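Local coordinates for protein UL16 (Human herpesvirus 5 strain ad169, PDB 2WY3) that blocks binding of ULBP1 and ULBP2 to the receptor KLRK1 and sequesters KLRK1 ligands inside the cell, dampening natural killer cell activation, at residues Leu14-Leu19 against Ser60-Trp65; Ile73-Asp78 against Ile83-Leu88; Thr100-Met103 against Leu107-Gly110; Arg111-Arg116 against Thr122-Arg127. All coordinates share one frame; numbering follows the deposited sequence.

Contact 1. Residues Leu14-Leu19 against Ser60-Trp65. With NAG (2-acetamido-2-deoxy-beta-D-glucopyranose), chain H; NAG (2-acetamido-2-deoxy-beta-D-glucopyranose), chain J.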
loop_
_atom_site.group_PDB
_atom_site.type_symbol
_atom_site.label_atom_id
_atom_site.label_comp_id
_atom_site.label_asym_id
_atom_site.label_seq_id
_atom_site.Cartn_x
_atom_site.Cartn_y
_atom_site.Cartn_z
ATOM N N LEU B 14 11.350 8.964 -24.079
ATOM C CA LEU B 14 11.250 7.532 -23.841
ATOM C C LEU B 14 11.502 6.736 -25.112
ATOM O O LEU B 14 10.921 7.014 -26.158
ATOM C CB LEU B 14 9.878 7.163 -23.256
ATOM C CG LEU B 14 9.660 5.662 -23.065
ATOM C CD1 LEU B 14 10.620 5.118 -22.006
ATOM C CD2 LEU B 14 8.215 5.373 -22.678
ATOM N N ASN B 15 12.392 5.756 -25.023
ATOM C CA ASN B 15 12.584 4.806 -26.110
ATOM C C ASN B 15 12.409 3.416 -25.533
ATOM O O ASN B 15 13.310 2.897 -24.868
ATOM C CB ASN B 15 13.972 4.960 -26.722
ATOM C CG ASN B 15 14.198 4.029 -27.905
ATOM O OD1 ASN B 15 13.589 2.961 -27.996
ATOM N ND2 ASN B 15 15.078 4.433 -28.816
ATOM N N VAL B 16 11.245 2.815 -25.765
ATOM C CA VAL B 16 10.909 1.567 -25.082
ATOM C C VAL B 16 11.859 0.432 -25.454
ATOM O O VAL B 16 12.049 -0.511 -24.676
ATOM C CB VAL B 16 9.431 1.140 -25.319
ATOM C CG1 VAL B 16 8.477 2.179 -24.722
ATOM C CG2 VAL B 16 9.170 0.942 -26.806
ATOM N N THR B 17 12.464 0.536 -26.632
ATOM C CA THR B 17 13.406 -0.472 -27.107
ATOM C C THR B 17 14.679 -0.513 -26.252
ATOM O O THR B 17 15.408 -1.502 -26.259
ATOM C CB THR B 17 13.777 -0.227 -28.583
ATOM O OG1 THR B 17 12.576 -0.072 -29.348
ATOM C CG2 THR B 17 14.581 -1.391 -29.139
ATOM N N GLU B 18 14.941 0.559 -25.509
ATOM C CA GLU B 18 16.151 0.623 -24.701
ATOM C C GLU B 18 15.926 0.093 -23.285
ATOM O O GLU B 18 16.885 -0.150 -22.556
ATOM C CB GLU B 18 16.672 2.059 -24.614
ATOM C CG GLU B 18 17.199 2.608 -25.924
ATOM C CD GLU B 18 17.527 4.083 -25.835
ATOM O OE1 GLU B 18 17.330 4.668 -24.747
ATOM O OE2 GLU B 18 17.978 4.658 -26.851
ATOM N N LEU B 19 14.666 -0.091 -22.902
ATOM C CA LEU B 19 14.368 -0.430 -21.505
ATOM C C LEU B 19 14.964 -1.765 -21.062
ATOM O O LEU B 19 15.430 -1.892 -19.931
ATOM C CB LEU B 19 12.857 -0.430 -21.240
ATOM C CG LEU B 19 12.163 0.925 -21.358
ATOM C CD1 LEU B 19 10.663 0.762 -21.133
ATOM C CD2 LEU B 19 12.756 1.913 -20.372
ATOM N N SER B 60 8.169 -6.545 -28.148
ATOM C CA SER B 60 7.883 -5.315 -28.887
ATOM C C SER B 60 6.563 -4.667 -28.484
ATOM O O SER B 60 6.279 -3.536 -28.867
ATOM C CB SER B 60 7.876 -5.587 -30.399
ATOM O OG SER B 60 9.140 -6.061 -30.812
ATOM N N VAL B 61 5.747 -5.389 -27.725
ATOM C CA VAL B 61 4.436 -4.879 -27.327
ATOM C C VAL B 61 4.525 -4.254 -25.935
ATOM O O VAL B 61 4.652 -4.960 -24.936
ATOM C CB VAL B 61 3.384 -6.002 -27.351
ATOM C CG1 VAL B 61 2.018 -5.519 -26.824
ATOM C CG2 VAL B 61 3.276 -6.573 -28.768
ATOM N N VAL B 62 4.463 -2.927 -25.881
ATOM C CA VAL B 62 4.733 -2.201 -24.633
ATOM C C VAL B 62 3.658 -1.164 -24.374
ATOM O O VAL B 62 3.342 -0.357 -25.252
ATOM C CB VAL B 62 6.109 -1.492 -24.685
ATOM C CG1 VAL B 62 6.425 -0.819 -23.346
ATOM C CG2 VAL B 62 7.206 -2.485 -25.030
ATOM N N ASP B 63 3.094 -1.188 -23.171
ATOM C CA ASP B 63 2.087 -0.227 -22.759
ATOM C C ASP B 63 2.704 0.709 -21.720
ATOM O O ASP B 63 3.807 0.474 -21.235
ATOM C CB ASP B 63 0.875 -0.947 -22.167
ATOM C CG ASP B 63 -0.418 -0.137 -22.313
ATOM O OD1 ASP B 63 -0.357 1.023 -22.779
ATOM O OD2 ASP B 63 -1.495 -0.672 -21.979
ATOM N N LEU B 64 1.990 1.771 -21.382
ATOM C CA LEU B 64 2.564 2.797 -20.526
ATOM C C LEU B 64 1.465 3.545 -19.806
ATOM O O LEU B 64 0.454 3.882 -20.410
ATOM C CB LEU B 64 3.334 3.792 -21.407
ATOM C CG LEU B 64 4.043 4.960 -20.719
ATOM C CD1 LEU B 64 5.253 4.453 -19.933
ATOM C CD2 LEU B 64 4.474 6.013 -21.756
ATOM N N TRP B 65 1.652 3.813 -18.519
ATOM C CA TRP B 65 0.826 4.811 -17.857
ATOM C C TRP B 65 1.708 5.859 -17.201
ATOM O O TRP B 65 2.829 5.552 -16.797
ATOM C CB TRP B 65 -0.209 4.192 -16.893
ATOM C CG TRP B 65 0.234 3.663 -15.525
ATOM C CD1 TRP B 65 0.604 2.381 -15.218
ATOM C CD2 TRP B 65 0.225 4.388 -14.276
ATOM N NE1 TRP B 65 0.856 2.274 -13.856
ATOM C CE2 TRP B 65 0.632 3.489 -13.262
ATOM C CE3 TRP B 65 -0.083 5.711 -13.922
ATOM C CZ2 TRP B 65 0.752 3.873 -11.914
ATOM C CZ3 TRP B 65 0.042 6.098 -12.581
ATOM C CH2 TRP B 65 0.460 5.177 -11.596
HETATM C C1 NAG H . 15.379 3.357 -29.732
HETATM C C2 NAG H . 15.826 4.171 -30.948
HETATM C C3 NAG H . 16.499 3.302 -32.004
HETATM C C4 NAG H . 17.561 2.414 -31.379
HETATM C C5 NAG H . 17.019 1.655 -30.176
HETATM C C6 NAG H . 18.159 0.932 -29.470
HETATM C C7 NAG H . 14.651 6.191 -31.587
HETATM C C8 NAG H . 13.412 6.807 -32.169
HETATM N N2 NAG H . 14.691 4.861 -31.533
HETATM O O3 NAG H . 17.104 4.126 -32.974
HETATM O O4 NAG H . 18.022 1.494 -32.345
HETATM O O5 NAG H . 16.414 2.527 -29.242
HETATM O O6 NAG H . 19.061 1.896 -28.966
HETATM O O7 NAG H . 15.571 6.904 -31.186
HETATM C C1 NAG J . 5.513 -8.703 -31.921
HETATM C C2 NAG J . 5.031 -9.472 -33.152
HETATM C C3 NAG J . 5.445 -8.740 -34.423
HETATM C C4 NAG J . 5.015 -7.282 -34.360
HETATM C C5 NAG J . 5.529 -6.642 -33.075
HETATM C C6 NAG J . 5.111 -5.179 -32.959
HETATM C C7 NAG J . 4.882 -11.879 -32.762
HETATM C C8 NAG J . 5.545 -13.207 -32.977
HETATM N N2 NAG J . 5.575 -10.817 -33.172
HETATM O O3 NAG J . 4.873 -9.366 -35.548
HETATM O O4 NAG J . 5.559 -6.589 -35.457
HETATM O O5 NAG J . 5.062 -7.365 -31.954
HETATM O O6 NAG J . 3.710 -5.094 -32.823
HETATM O O7 NAG J . 3.766 -11.814 -32.222
#
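Leu-14 and Leu-64 meet tip to tip, methyl CD2 of Leu-14 lying 3.9 Å from CD2 of Leu-64, and the Leu-64 CD1 branch stands only slightly farther off. A second apolar pair repeats the pattern: CG1 of Val-16 reaches CG1 of Val-62 at 3.9 Å. In Val-62 this methyl is trans to the backbone N (chi1 -176°), which extends it from strand 62-68 toward the loop. Val-62 and Leu-64 alternate with Asp-63, whose side chain leaves on the other face and bonds Ser-77. On the loop side the backbone bends back on itself, with Glu-18 N on the carbonyl O of Asn-15 (2.9 Å) and Leu-19 N on that of Val-16 (3.2 Å). This carries Leu-19 inward against Ala-52, Leu-115 and Asp-113. Asn-15, which makes no contact with the strand, bears an N-linked sugar, its ND2 joined to C1 of the glycan; Glu-18 CG and Thr-17 CB lie against that sugar's ring oxygen O5 (3.4 and 3.9 Å). A second glycan approaches Ser-60 and Val-61. No hydrogen bond or charge pair links 14-19 to 60-65, so this contact of loop with six-stranded sheet is purely apolar, while the sugars stay at its outer margin.

Contact 2. Residues Ile73-Asp78 against Ile83-Leu88. With NAG (2-acetamido-2-deoxy-beta-D-glucopyranose), chain L.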
loop_
_atom_site.group_PDB
_atom_site.type_symbol
_atom_site.label_atom_id
_atom_site.label_comp_id
_atom_site.label_asym_id
_atom_site.label_seq_id
_atom_site.Cartn_x
_atom_site.Cartn_y
_atom_site.Cartn_z
ATOM N N ILE B 73 -1.953 11.132 -16.127
ATOM C CA ILE B 73 -2.067 11.889 -17.390
ATOM C C ILE B 73 -2.127 10.959 -18.610
ATOM O O ILE B 73 -2.382 11.389 -19.742
ATOM C CB ILE B 73 -0.932 12.935 -17.556
ATOM C CG1 ILE B 73 0.442 12.266 -17.550
ATOM C CG2 ILE B 73 -0.986 13.982 -16.447
ATOM C CD1 ILE B 73 1.554 13.220 -18.002
ATOM N N ARG B 74 -1.903 9.677 -18.368
ATOM C CA ARG B 74 -2.036 8.666 -19.409
ATOM C C ARG B 74 -2.336 7.317 -18.777
ATOM O O ARG B 74 -1.591 6.877 -17.910
ATOM C CB ARG B 74 -0.751 8.586 -20.243
ATOM C CG ARG B 74 -0.797 7.553 -21.357
ATOM C CD ARG B 74 0.492 7.561 -22.160
ATOM N NE ARG B 74 0.589 6.426 -23.071
ATOM C CZ ARG B 74 1.208 6.474 -24.246
ATOM N NH1 ARG B 74 1.252 5.398 -25.020
ATOM N NH2 ARG B 74 1.777 7.604 -24.649
ATOM N N ASN B 75 -3.427 6.668 -19.197
ATOM C CA ASN B 75 -3.745 5.317 -18.726
ATOM C C ASN B 75 -3.075 4.262 -19.593
ATOM O O ASN B 75 -2.743 4.528 -20.748
ATOM C CB ASN B 75 -5.254 5.039 -18.806
ATOM C CG ASN B 75 -6.062 5.802 -17.777
ATOM O OD1 ASN B 75 -5.793 5.727 -16.579
ATOM N ND2 ASN B 75 -7.080 6.526 -18.255
ATOM N N PHE B 76 -2.909 3.056 -19.058
ATOM C CA PHE B 76 -2.668 1.903 -19.920
ATOM C C PHE B 76 -3.746 1.911 -21.018
ATOM O O PHE B 76 -4.898 2.283 -20.768
ATOM C CB PHE B 76 -2.782 0.599 -19.123
ATOM C CG PHE B 76 -1.527 0.206 -18.380
ATOM C CD1 PHE B 76 -0.273 0.516 -18.888
ATOM C CD2 PHE B 76 -1.615 -0.517 -17.190
ATOM C CE1 PHE B 76 0.893 0.127 -18.216
ATOM C CE2 PHE B 76 -0.475 -0.915 -16.516
ATOM C CZ PHE B 76 0.791 -0.591 -17.026
ATOM N N SER B 77 -3.374 1.487 -22.222
ATOM C CA SER B 77 -4.315 1.426 -23.342
ATOM C C SER B 77 -5.453 0.447 -23.067
ATOM O O SER B 77 -6.559 0.602 -23.596
ATOM C CB SER B 77 -3.593 1.037 -24.634
ATOM O OG SER B 77 -3.055 -0.273 -24.537
ATOM N N ASP B 78 -5.176 -0.573 -22.260
ATOM C CA ASP B 78 -6.196 -1.530 -21.849
ATOM C C ASP B 78 -6.307 -1.564 -20.335
ATOM O O ASP B 78 -5.440 -2.119 -19.648
ATOM C CB ASP B 78 -5.884 -2.933 -22.380
ATOM C CG ASP B 78 -7.012 -3.918 -22.118
ATOM O OD1 ASP B 78 -7.863 -3.641 -21.238
ATOM O OD2 ASP B 78 -7.056 -4.970 -22.796
ATOM N N ILE B 83 -6.853 -3.161 -11.304
ATOM C CA ILE B 83 -7.485 -3.060 -9.989
ATOM C C ILE B 83 -7.127 -1.693 -9.404
ATOM O O ILE B 83 -7.963 -1.009 -8.788
ATOM C CB ILE B 83 -6.965 -4.173 -9.059
ATOM C CG1 ILE B 83 -7.413 -5.540 -9.596
ATOM C CG2 ILE B 83 -7.447 -3.949 -7.609
ATOM C CD1 ILE B 83 -6.672 -6.719 -9.012
ATOM N N LEU B 84 -5.868 -1.313 -9.595
ATOM C CA LEU B 84 -5.372 -0.011 -9.178
ATOM C C LEU B 84 -4.281 0.441 -10.139
ATOM O O LEU B 84 -3.384 -0.333 -10.490
ATOM C CB LEU B 84 -4.809 -0.077 -7.765
ATOM C CG LEU B 84 -4.286 1.222 -7.130
ATOM C CD1 LEU B 84 -5.340 2.328 -7.169
ATOM C CD2 LEU B 84 -3.881 0.938 -5.690
ATOM N N GLN B 85 -4.357 1.699 -10.553
ATOM C CA GLN B 85 -3.372 2.258 -11.474
ATOM C C GLN B 85 -3.284 3.764 -11.223
ATOM O O GLN B 85 -3.772 4.578 -12.019
ATOM C CB GLN B 85 -3.796 1.972 -12.921
ATOM C CG GLN B 85 -2.742 2.345 -13.985
ATOM C CD GLN B 85 -3.382 3.044 -15.186
ATOM O OE1 GLN B 85 -3.575 2.441 -16.244
ATOM N NE2 GLN B 85 -3.720 4.328 -15.015
ATOM N N ASP B 86 -2.662 4.131 -10.108
ATOM C CA ASP B 86 -2.687 5.512 -9.651
ATOM C C ASP B 86 -1.558 5.732 -8.662
ATOM O O ASP B 86 -0.935 4.776 -8.190
ATOM C CB ASP B 86 -4.038 5.766 -8.962
ATOM C CG ASP B 86 -4.397 7.243 -8.860
ATOM O OD1 ASP B 86 -3.652 8.115 -9.356
ATOM O OD2 ASP B 86 -5.461 7.524 -8.275
ATOM N N GLY B 87 -1.299 6.992 -8.335
ATOM C CA GLY B 87 -0.265 7.310 -7.371
ATOM C C GLY B 87 -0.882 7.839 -6.090
ATOM O O GLY B 87 -2.066 8.188 -6.051
ATOM N N LEU B 88 -0.083 7.895 -5.034
ATOM C CA LEU B 88 -0.513 8.563 -3.811
ATOM C C LEU B 88 0.699 9.123 -3.086
ATOM O O LEU B 88 1.790 8.582 -3.182
ATOM C CB LEU B 88 -1.303 7.618 -2.909
ATOM C CG LEU B 88 -0.670 6.390 -2.261
ATOM C CD1 LEU B 88 0.397 6.766 -1.242
ATOM C CD2 LEU B 88 -1.785 5.610 -1.580
HETATM C C1 NAG L . -7.991 7.063 -17.263
HETATM C C2 NAG L . -8.491 8.413 -17.797
HETATM C C3 NAG L . -9.579 8.989 -16.899
HETATM C C4 NAG L . -10.682 7.965 -16.708
HETATM C C5 NAG L . -10.101 6.657 -16.188
HETATM C C6 NAG L . -11.179 5.580 -16.065
HETATM C C7 NAG L . -6.855 9.714 -19.057
HETATM C C8 NAG L . -5.850 10.829 -19.011
HETATM N N2 NAG L . -7.434 9.396 -17.902
HETATM O O3 NAG L . -10.099 10.171 -17.471
HETATM O O4 NAG L . -11.606 8.467 -15.776
HETATM O O5 NAG L . -9.087 6.189 -17.057
HETATM O O6 NAG L . -11.733 5.307 -17.340
HETATM O O7 NAG L . -7.092 9.142 -20.123
#
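Gln-85 bridges to 73-78 through both ends of its side-chain amide. Its NE2 donates to OD1 of Asn-75 at 2.9 Å, meeting a lone pair in the carbonyl plane with an N-H...O angle of 150°. Its OE1 accepts the backbone N-H of Phe-76 at 3.0 Å in a straighter bond, although that donor is tilted 35° from the Gln-85 carbonyl plane. One amide thus satisfies a main-chain donor and a side-chain acceptor of consecutive residues, and the two bonds together restrain its rotation. OE1 has a further, weak partner in ND2 of Asn-82. The glutamine chain leaves strand 82-89 with CG trans to the backbone N and then kinks at chi2 (-137°), which carries the amide across to the neighbouring segment. Asn-75 has its own nitrogen committed: ND2 is bonded covalently to C1 of an N-linked N-acetylglucosamine. The glutamine OE1 also lies 3.5 Å from CB of Phe-76, whose ring stands nearly perpendicular to the amide and packs edge-to-face with Trp-65. On the 83-88 side, Asp-86 pairs with a basic side chain of another protein chain. Segment 73-78 leaves the edge strand of the six-stranded sheet and 83-88 lies on an edge strand of the three-stranded one, so the glutamine ties together two edges of a beta sandwich, consistent with the immunoglobulin-like E-set fold.

Contact 3. Residues Thr100-Met103 against Leu107-Gly110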
loop_
_atom_site.group_PDB
_atom_site.type_symbol
_atom_site.label_atom_id
_atom_site.label_comp_id
_atom_site.label_asym_id
_atom_site.label_seq_id
_atom_site.Cartn_x
_atom_site.Cartn_y
_atom_site.Cartn_z
ATOM N N THR B 100 0.483 -0.197 -9.240
ATOM C CA THR B 100 -0.078 -0.908 -10.378
ATOM C C THR B 100 -0.498 -2.296 -9.913
ATOM O O THR B 100 0.349 -3.148 -9.645
ATOM C CB THR B 100 0.952 -1.050 -11.523
ATOM O OG1 THR B 100 1.498 0.244 -11.845
ATOM C CG2 THR B 100 0.288 -1.663 -12.764
ATOM N N SER B 101 -1.803 -2.512 -9.802
ATOM C CA SER B 101 -2.340 -3.816 -9.421
ATOM C C SER B 101 -3.298 -4.266 -10.510
ATOM O O SER B 101 -4.182 -3.518 -10.910
ATOM C CB SER B 101 -3.063 -3.720 -8.067
ATOM O OG SER B 101 -3.678 -4.950 -7.719
ATOM N N ARG B 102 -3.121 -5.490 -10.994
ATOM C CA ARG B 102 -3.935 -5.993 -12.086
ATOM C C ARG B 102 -4.238 -7.456 -11.866
ATOM O O ARG B 102 -3.483 -8.154 -11.186
ATOM C CB ARG B 102 -3.173 -5.865 -13.414
ATOM C CG ARG B 102 -2.412 -4.567 -13.584
ATOM C CD ARG B 102 -1.743 -4.519 -14.958
ATOM N NE ARG B 102 -2.643 -4.009 -15.988
ATOM C CZ ARG B 102 -2.381 -4.014 -17.293
ATOM N NH1 ARG B 102 -1.251 -4.543 -17.755
ATOM N NH2 ARG B 102 -3.264 -3.505 -18.143
ATOM N N MET B 103 -5.326 -7.924 -12.467
ATOM C CA MET B 103 -5.585 -9.351 -12.545
ATOM C C MET B 103 -4.476 -9.981 -13.376
ATOM O O MET B 103 -4.036 -9.406 -14.371
ATOM C CB MET B 103 -6.953 -9.620 -13.183
ATOM C CG MET B 103 -8.096 -9.004 -12.391
ATOM S SD MET B 103 -9.709 -9.389 -13.103
ATOM C CE MET B 103 -9.534 -8.706 -14.739
ATOM N N LEU B 107 -2.591 -11.974 -20.647
ATOM C CA LEU B 107 -2.409 -10.660 -21.274
ATOM C C LEU B 107 -1.744 -9.637 -20.356
ATOM O O LEU B 107 -1.453 -8.517 -20.771
ATOM C CB LEU B 107 -3.761 -10.118 -21.791
ATOM C CG LEU B 107 -4.359 -10.927 -22.941
ATOM C CD1 LEU B 107 -5.696 -10.348 -23.395
ATOM C CD2 LEU B 107 -3.372 -10.977 -24.118
ATOM N N THR B 108 -1.494 -10.005 -19.105
ATOM C CA THR B 108 -0.832 -9.063 -18.196
ATOM C C THR B 108 0.501 -9.592 -17.663
ATOM O O THR B 108 1.191 -8.886 -16.918
ATOM C CB THR B 108 -1.733 -8.656 -16.993
ATOM O OG1 THR B 108 -2.072 -9.820 -16.226
ATOM C CG2 THR B 108 -3.022 -7.965 -17.484
ATOM N N VAL B 109 0.857 -10.826 -18.021
ATOM C CA VAL B 109 2.182 -11.347 -17.679
ATOM C C VAL B 109 3.248 -10.584 -18.469
ATOM O O VAL B 109 3.015 -10.153 -19.603
ATOM C CB VAL B 109 2.316 -12.877 -17.947
ATOM C CG1 VAL B 109 1.583 -13.688 -16.861
ATOM C CG2 VAL B 109 1.814 -13.234 -19.348
ATOM N N GLY B 110 4.414 -10.389 -17.862
ATOM C CA GLY B 110 5.457 -9.633 -18.523
ATOM C C GLY B 110 6.306 -8.860 -17.537
ATOM O O GLY B 110 6.567 -9.344 -16.439
#
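Thr-108 makes the bond that joins the two segments: its OG1 donates to the carbonyl O of Met-103, 2.7 Å away, lying in the carbonyl plane on a lone pair. The bond closes the connection by which the chain passes from strand 95-102 of the three-stranded sheet to strand 110-118 of the six-stranded one. The chi1 of 61° sets OG1 between the backbone N and the carbonyl carbon and turns methyl CG2 toward Arg-102. The methyl sits over one face of the guanidinium, 3.9 Å from NH1 and displaced toward the rim. OG1 is engaged a second time, as acceptor for the N-H of Thr-105, so the hydroxyl both donates and accepts. The carbonyl O of Thr-108 receives the hydroxyl of Tyr-112, which also takes a bond from Arg-102 NH1. Gly-110, at backbone angles that suit glycine, then starts strand 110-118. The buried Arg-102 is also held through NE by OD1 of Asn-82 and makes a cation-pi contact with Phe-53. The threonine therefore serves the turn with its hydroxyl and the arginine with its methyl, and the guanidinium, paired at NE and NH1 and in cation-pi contact with an aromatic ring, probably keeps its charge stabilised despite its burial.

Contact 4. Residues Arg111-Arg116 against Thr122-Arg127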
loop_
_atom_site.group_PDB
_atom_site.type_symbol
_atom_site.label_atom_id
_atom_site.label_comp_id
_atom_site.label_asym_id
_atom_site.label_seq_id
_atom_site.Cartn_x
_atom_site.Cartn_y
_atom_site.Cartn_z
ATOM N N ARG B 111 6.750 -7.680 -17.954
ATOM C CA ARG B 111 7.743 -6.902 -17.193
ATOM C C ARG B 111 7.195 -5.511 -16.955
ATOM O O ARG B 111 6.816 -4.835 -17.916
ATOM C CB ARG B 111 9.020 -6.805 -18.031
ATOM C CG ARG B 111 10.279 -6.349 -17.291
ATOM C CD ARG B 111 11.468 -6.265 -18.265
ATOM N NE ARG B 111 11.473 -4.995 -18.978
ATOM C CZ ARG B 111 11.536 -4.860 -20.296
ATOM N NH1 ARG B 111 11.621 -5.932 -21.086
ATOM N NH2 ARG B 111 11.521 -3.641 -20.820
ATOM N N TYR B 112 7.150 -5.082 -15.690
ATOM C CA TYR B 112 6.662 -3.748 -15.326
ATOM C C TYR B 112 7.844 -2.930 -14.823
ATOM O O TYR B 112 8.447 -3.284 -13.808
ATOM C CB TYR B 112 5.564 -3.829 -14.240
ATOM C CG TYR B 112 4.290 -4.475 -14.773
ATOM C CD1 TYR B 112 3.216 -3.690 -15.190
ATOM C CD2 TYR B 112 4.183 -5.861 -14.890
ATOM C CE1 TYR B 112 2.053 -4.274 -15.699
ATOM C CE2 TYR B 112 3.017 -6.452 -15.402
ATOM C CZ TYR B 112 1.969 -5.651 -15.804
ATOM O OH TYR B 112 0.822 -6.236 -16.320
ATOM N N ASP B 113 8.176 -1.863 -15.544
ATOM C CA ASP B 113 9.347 -1.039 -15.235
ATOM C C ASP B 113 8.887 0.324 -14.725
ATOM O O ASP B 113 8.261 1.079 -15.469
ATOM C CB ASP B 113 10.219 -0.835 -16.486
ATOM C CG ASP B 113 10.945 -2.108 -16.918
ATOM O OD1 ASP B 113 11.399 -2.860 -16.038
ATOM O OD2 ASP B 113 11.063 -2.366 -18.133
ATOM N N CYS B 114 9.199 0.640 -13.472
ATOM C CA CYS B 114 8.894 1.966 -12.931
ATOM C C CYS B 114 9.985 2.929 -13.336
ATOM O O CYS B 114 11.156 2.725 -13.012
ATOM C CB CYS B 114 8.776 1.920 -11.417
ATOM S SG CYS B 114 7.273 1.002 -10.952
ATOM N N LEU B 115 9.586 3.992 -14.035
ATOM C CA LEU B 115 10.510 4.832 -14.773
ATOM C C LEU B 115 10.714 6.157 -14.087
ATOM O O LEU B 115 9.799 6.671 -13.454
ATOM C CB LEU B 115 9.937 5.142 -16.164
ATOM C CG LEU B 115 9.545 3.951 -17.041
ATOM C CD1 LEU B 115 9.057 4.463 -18.403
ATOM C CD2 LEU B 115 10.726 3.015 -17.204
ATOM N N ARG B 116 11.915 6.703 -14.240
ATOM C CA ARG B 116 12.215 8.076 -13.829
ATOM C C ARG B 116 13.336 8.629 -14.682
ATOM O O ARG B 116 14.263 7.910 -15.041
ATOM C CB ARG B 116 12.657 8.140 -12.363
ATOM C CG ARG B 116 12.519 9.549 -11.764
ATOM C CD ARG B 116 12.769 9.575 -10.258
ATOM N NE ARG B 116 12.292 10.852 -9.707
ATOM C CZ ARG B 116 12.213 11.130 -8.413
ATOM N NH1 ARG B 116 12.588 10.227 -7.511
ATOM N NH2 ARG B 116 11.762 12.313 -8.024
ATOM N N THR B 122 16.909 7.897 -19.006
ATOM C CA THR B 122 15.881 7.042 -18.420
ATOM C C THR B 122 16.473 6.072 -17.396
ATOM O O THR B 122 17.428 5.342 -17.688
ATOM C CB THR B 122 15.126 6.265 -19.516
ATOM O OG1 THR B 122 14.530 7.199 -20.426
ATOM C CG2 THR B 122 14.039 5.409 -18.905
ATOM N N LYS B 123 15.906 6.078 -16.191
ATOM C CA LYS B 123 16.285 5.119 -15.149
ATOM C C LYS B 123 15.113 4.204 -14.873
ATOM O O LYS B 123 13.959 4.587 -15.076
ATOM C CB LYS B 123 16.624 5.845 -13.847
ATOM C CG LYS B 123 17.557 7.025 -14.029
ATOM C CD LYS B 123 18.925 6.572 -14.488
ATOM C CE LYS B 123 19.760 6.064 -13.327
ATOM N NZ LYS B 123 21.179 5.832 -13.736
ATOM N N ILE B 124 15.401 2.992 -14.404
ATOM C CA ILE B 124 14.345 2.119 -13.940
ATOM C C ILE B 124 14.545 1.915 -12.458
ATOM O O ILE B 124 15.539 1.314 -12.038
ATOM C CB ILE B 124 14.350 0.758 -14.658
ATOM C CG1 ILE B 124 14.051 0.955 -16.149
ATOM C CG2 ILE B 124 13.308 -0.156 -14.018
ATOM C CD1 ILE B 124 14.242 -0.318 -17.005
ATOM N N ILE B 125 13.649 2.461 -11.647
ATOM C CA ILE B 125 13.893 2.373 -10.201
ATOM C C ILE B 125 13.507 1.005 -9.655
ATOM O O ILE B 125 14.082 0.525 -8.671
ATOM C CB ILE B 125 13.217 3.508 -9.414
ATOM C CG1 ILE B 125 11.697 3.417 -9.502
ATOM C CG2 ILE B 125 13.696 4.862 -9.920
ATOM C CD1 ILE B 125 11.005 4.425 -8.586
ATOM N N GLU B 126 12.550 0.367 -10.309
ATOM C CA GLU B 126 12.137 -0.983 -9.914
ATOM C C GLU B 126 11.554 -1.720 -11.095
ATOM O O GLU B 126 10.816 -1.146 -11.892
ATOM C CB GLU B 126 11.097 -0.920 -8.787
ATOM C CG GLU B 126 10.662 -2.289 -8.290
ATOM C CD GLU B 126 9.780 -2.233 -7.038
ATOM O OE1 GLU B 126 9.761 -1.198 -6.324
ATOM O OE2 GLU B 126 9.098 -3.244 -6.775
ATOM N N ARG B 127 11.892 -2.998 -11.204
ATOM C CA ARG B 127 11.384 -3.839 -12.279
ATOM C C ARG B 127 10.706 -5.045 -11.656
ATOM O O ARG B 127 11.274 -5.705 -10.781
ATOM C CB ARG B 127 12.532 -4.292 -13.187
ATOM C CG ARG B 127 12.168 -5.466 -14.126
ATOM C CD ARG B 127 13.334 -5.735 -15.069
ATOM N NE ARG B 127 13.488 -4.659 -16.050
ATOM C CZ ARG B 127 14.558 -4.489 -16.820
ATOM N NH1 ARG B 127 15.606 -5.305 -16.710
ATOM N NH2 ARG B 127 14.584 -3.492 -17.692
#
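Asp-113 is clasped by two arginines, one from each strand. Arg-127 NE donates to OD1 at 2.8 Å, almost straight (171°), while Arg-111 approaches side-on and gives both NE and NH2 to OD2, the NE bond also 2.8 Å. Arg-127 leaves with CG opposite the backbone N (chi1 165°) and bends at chi3, bringing NE alongside Asp-113. Both guanidinium groups meet the carboxylate in their own planes, which are 63° apart; shared by one anion, the Arg-111 and Arg-127 NE atoms come within 3.6 Å. Strands 110-118 and 121-131 form an antiparallel beta hairpin, Arg-116 and Lys-123 making a hydrogen-bonded pair with Lys-123 N to Arg-116 O at 2.7 Å. A corner at Ile-125 interrupts the pairing: Cys-114 O accepts from Ile-125 N, whereas Cys-114 N donates to Glu-126 O. Ile-125 CG1 packs on CB of Cys-114 (3.8 Å), whose SG is in a disulfide with Cys-38. On the face that carries Asp-113, Leu-115 CD2 runs alongside Ile-124 CG1 at 4.1 Å.

Contacts 1 and 4 reach the same six-stranded sheet but differ in chemistry: 14-19 meets 60-65 through methyl groups, without polar bonds, whereas 111-116 and 122-127 are bonded strand to strand, nearest the chain centre. Leu-19 connects them, packing on Arg-111 and Leu-115. Contacts 2 and 3 share the three-stranded sheet, where Ile-83 and Leu-84 pair with Ser-101, and each rests on one polar side chain, an amide near the surface in contact 2 and a buried hydroxyl in contact 3. Between the sheets, Trp-65 bonds Thr-100 and meets Phe-76, and Tyr-112 bonds Arg-102. Glycans border contacts 1 and 2, while contact 4 holds a disulfide cysteine. All four lie in the protein's predicted extracellular part.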